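Local structure of monoglyceride lipase (4ZWN) at residues A[71-74]-A[75-78]. The protein hydrolyses monoacylglycerols to free fatty acids and glycerol, preferring monounsaturated substrates, and also takes part in the breakdown of fatty acid ethyl esters. The protein carries 2 engineered substitutions. Numbering follows the deposited sequence.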
ATOM      1  N   GLY A  71      -3.840   9.266  -0.762  1.00 31.11           N
ATOM      2  CA  GLY A  71      -5.265   9.547  -0.768  1.00 32.47           C
ATOM      3  C   GLY A  71      -6.117   8.522  -0.046  1.00 31.75           C
ATOM      4  O   GLY A  71      -7.319   8.721   0.131  1.00 36.67           O
ATOM      5  N   GLU A  72      -5.497   7.422   0.371  1.00 32.06           N
ATOM      6  CA  GLU A  72      -6.216   6.352   1.048  1.00 35.55           C
ATOM      7  C   GLU A  72      -6.145   6.488   2.568  1.00 32.15           C
ATOM      8  O   GLU A  72      -5.450   7.360   3.092  1.00 32.96           O
ATOM      9  CB  GLU A  72      -5.669   4.988   0.619  1.00 33.67           C
ATOM     10  CG  GLU A  72      -5.953   4.625  -0.833  1.00 30.33           C
ATOM     11  CD  GLU A  72      -5.526   3.209  -1.165  1.00 33.56           C
ATOM     12  OE1 GLU A  72      -4.735   2.632  -0.386  1.00 32.90           O
ATOM     13  OE2 GLU A  72      -5.984   2.669  -2.196  1.00 31.75           O
ATOM     14  N   TYR A  73      -6.872   5.617   3.261  1.00 27.22           N
ATOM     15  CA  TYR A  73      -6.889   5.580   4.722  1.00 34.53           C
ATOM     16  C   TYR A  73      -7.499   4.250   5.175  1.00 33.54           C
ATOM     17  O   TYR A  73      -7.743   3.372   4.348  1.00 34.34           O
ATOM     18  CB  TYR A  73      -7.657   6.779   5.303  1.00 32.29           C
ATOM     19  CG  TYR A  73      -9.121   6.837   4.921  1.00 34.53           C
ATOM     20  CD1 TYR A  73      -9.508   7.135   3.621  1.00 35.56           C
ATOM     21  CD2 TYR A  73     -10.114   6.607   5.863  1.00 31.59           C
ATOM     22  CE1 TYR A  73     -10.837   7.185   3.264  1.00 39.94           C
ATOM     23  CE2 TYR A  73     -11.450   6.660   5.516  1.00 36.74           C
ATOM     24  CZ  TYR A  73     -11.806   6.945   4.213  1.00 44.27           C
ATOM     25  OH  TYR A  73     -13.134   7.001   3.855  1.00 50.84           O
ATOM     26  N   THR A  74      -7.736   4.105   6.477  1.00 31.90           N
ATOM     27  CA  THR A  74      -8.153   2.824   7.058  1.00 30.53           C
ATOM     28  C   THR A  74      -9.345   2.157   6.364  1.00 35.74           C
ATOM     29  O   THR A  74      -9.284   0.974   6.036  1.00 35.86           O
ATOM     30  CB  THR A  74      -8.507   2.981   8.548  1.00 34.26           C
ATOM     31  OG1 THR A  74      -9.540   3.963   8.694  1.00 37.77           O
ATOM     32  CG2 THR A  74      -7.284   3.407   9.347  1.00 30.48           C
ATOM     33  N   LYS A  75     -10.417   2.914   6.139  1.00 35.55           N
ATOM     34  CA  LYS A  75     -11.649   2.366   5.566  1.00 37.19           C
ATOM     35  C   LYS A  75     -11.426   1.712   4.202  1.00 36.61           C
ATOM     36  O   LYS A  75     -12.097   0.738   3.857  1.00 36.17           O
ATOM     37  CB  LYS A  75     -12.719   3.461   5.446  1.00 39.77           C
ATOM     38  CG  LYS A  75     -14.022   2.997   4.796  1.00 43.45           C
ATOM     39  CD  LYS A  75     -15.045   4.121   4.706  1.00 56.60           C
ATOM     40  CE  LYS A  75     -15.783   4.310   6.023  1.00 56.47           C
ATOM     41  NZ  LYS A  75     -16.601   3.113   6.361  1.00 60.88           N
ATOM     42  N   ILE A  76     -10.483   2.248   3.432  1.00 32.97           N
ATOM     43  CA  ILE A  76     -10.196   1.715   2.105  1.00 38.10           C
ATOM     44  C   ILE A  76      -9.697   0.272   2.199  1.00 37.93           C
ATOM     45  O   ILE A  76      -9.976  -0.553   1.330  1.00 31.65           O
ATOM     46  CB  ILE A  76      -9.160   2.584   1.360  1.00 36.62           C
ATOM     47  CG1 ILE A  76      -9.628   4.039   1.308  1.00 38.38           C
ATOM     48  CG2 ILE A  76      -8.921   2.061  -0.052  1.00 33.89           C
ATOM     49  CD1 ILE A  76     -10.945   4.237   0.580  1.00 30.72           C
ATOM     50  N   GLN A  77      -8.980  -0.040   3.273  1.00 37.44           N
ATOM     51  CA  GLN A  77      -8.445  -1.385   3.440  1.00 34.66           C
ATOM     52  C   GLN A  77      -9.366  -2.294   4.255  1.00 36.60           C
ATOM     53  O   GLN A  77      -8.979  -3.408   4.610  1.00 35.64           O
ATOM     54  CB  GLN A  77      -7.060  -1.328   4.086  1.00 31.07           C
ATOM     55  CG  GLN A  77      -5.922  -1.442   3.085  1.00 28.04           C
ATOM     56  CD  GLN A  77      -5.985  -0.377   2.009  1.00 31.70           C
ATOM     57  OE1 GLN A  77      -6.386  -0.640   0.875  1.00 29.21           O
ATOM     58  NE2 GLN A  77      -5.582   0.838   2.360  1.00 27.99           N
ATOM     59  N   PHE A  78     -10.582  -1.828   4.537  1.00 30.68           N
ATOM     60  CA  PHE A  78     -11.562  -2.639   5.262  1.00 35.97           C
ATOM     61  C   PHE A  78     -11.844  -3.955   4.547  1.00 34.75           C
ATOM     62  O   PHE A  78     -11.849  -5.018   5.165  1.00 32.94           O
ATOM     63  CB  PHE A  78     -12.879  -1.881   5.450  1.00 37.64           C
ATOM     64  CG  PHE A  78     -12.877  -0.926   6.611  1.00 40.02           C
ATOM     65  CD1 PHE A  78     -11.722  -0.701   7.344  1.00 39.83           C
ATOM     66  CD2 PHE A  78     -14.036  -0.263   6.977  1.00 40.27           C
ATOM     67  CE1 PHE A  78     -11.721   0.179   8.415  1.00 34.69           C
ATOM     68  CE2 PHE A  78     -14.043   0.613   8.046  1.00 41.85           C
ATOM     69  CZ  PHE A  78     -12.883   0.834   8.764  1.00 38.48           C
TER
HETATM   70  O   HOH W   1      -6.091  -0.223  -2.165  1.00 27.60           O
HETATM   71  O   HOH W   2      -5.143   1.493   4.935  1.00 27.53           O
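The Tyr73 side chain runs alongside that of Lys75, in the same direction. Lys75 CB comes obliquely to the Tyr73 ring, 3.4 Å from Tyr73 CE2. Ile76 instead crosses Tyr73 at about a right angle, its CG1 3.9 Å from Tyr73 CD1. At chi1 62° the Tyr73 ring is flanked by its own N and C, and from there it lies against both Lys75 and Ile76. Tyr73 OH is hydrogen-bonded to Asp223. With alanine in place of Tyr73, Asp223 would probably lose this hydroxyl partner and a gap would open beside Lys75 CB and Ile76 CG1. The turn belongs to the loop that joins strand 62-67 to helix 78-86 in the alpha/beta-hydrolase fold. Gln77 N bonds to Thr74 O at 3.0 Å, the i-to-i+3 spacing of a 3-10 turn. Glu72 extends across Ile76, its OE2 3.7 Å from Ile76 CG2. The same side chain crosses Gln77, with carboxylate and amide planes 38° apart. Gln77 NE2 gives a weak hydrogen bond to Glu72 OE1 at 3.4 Å, while Gly69 N also donates to that oxygen. A water donates to both Glu72 OE2 and Gln77 OE1. The Glu72 side chain lies about 6 Å from that of Ser144, the probable nucleophile.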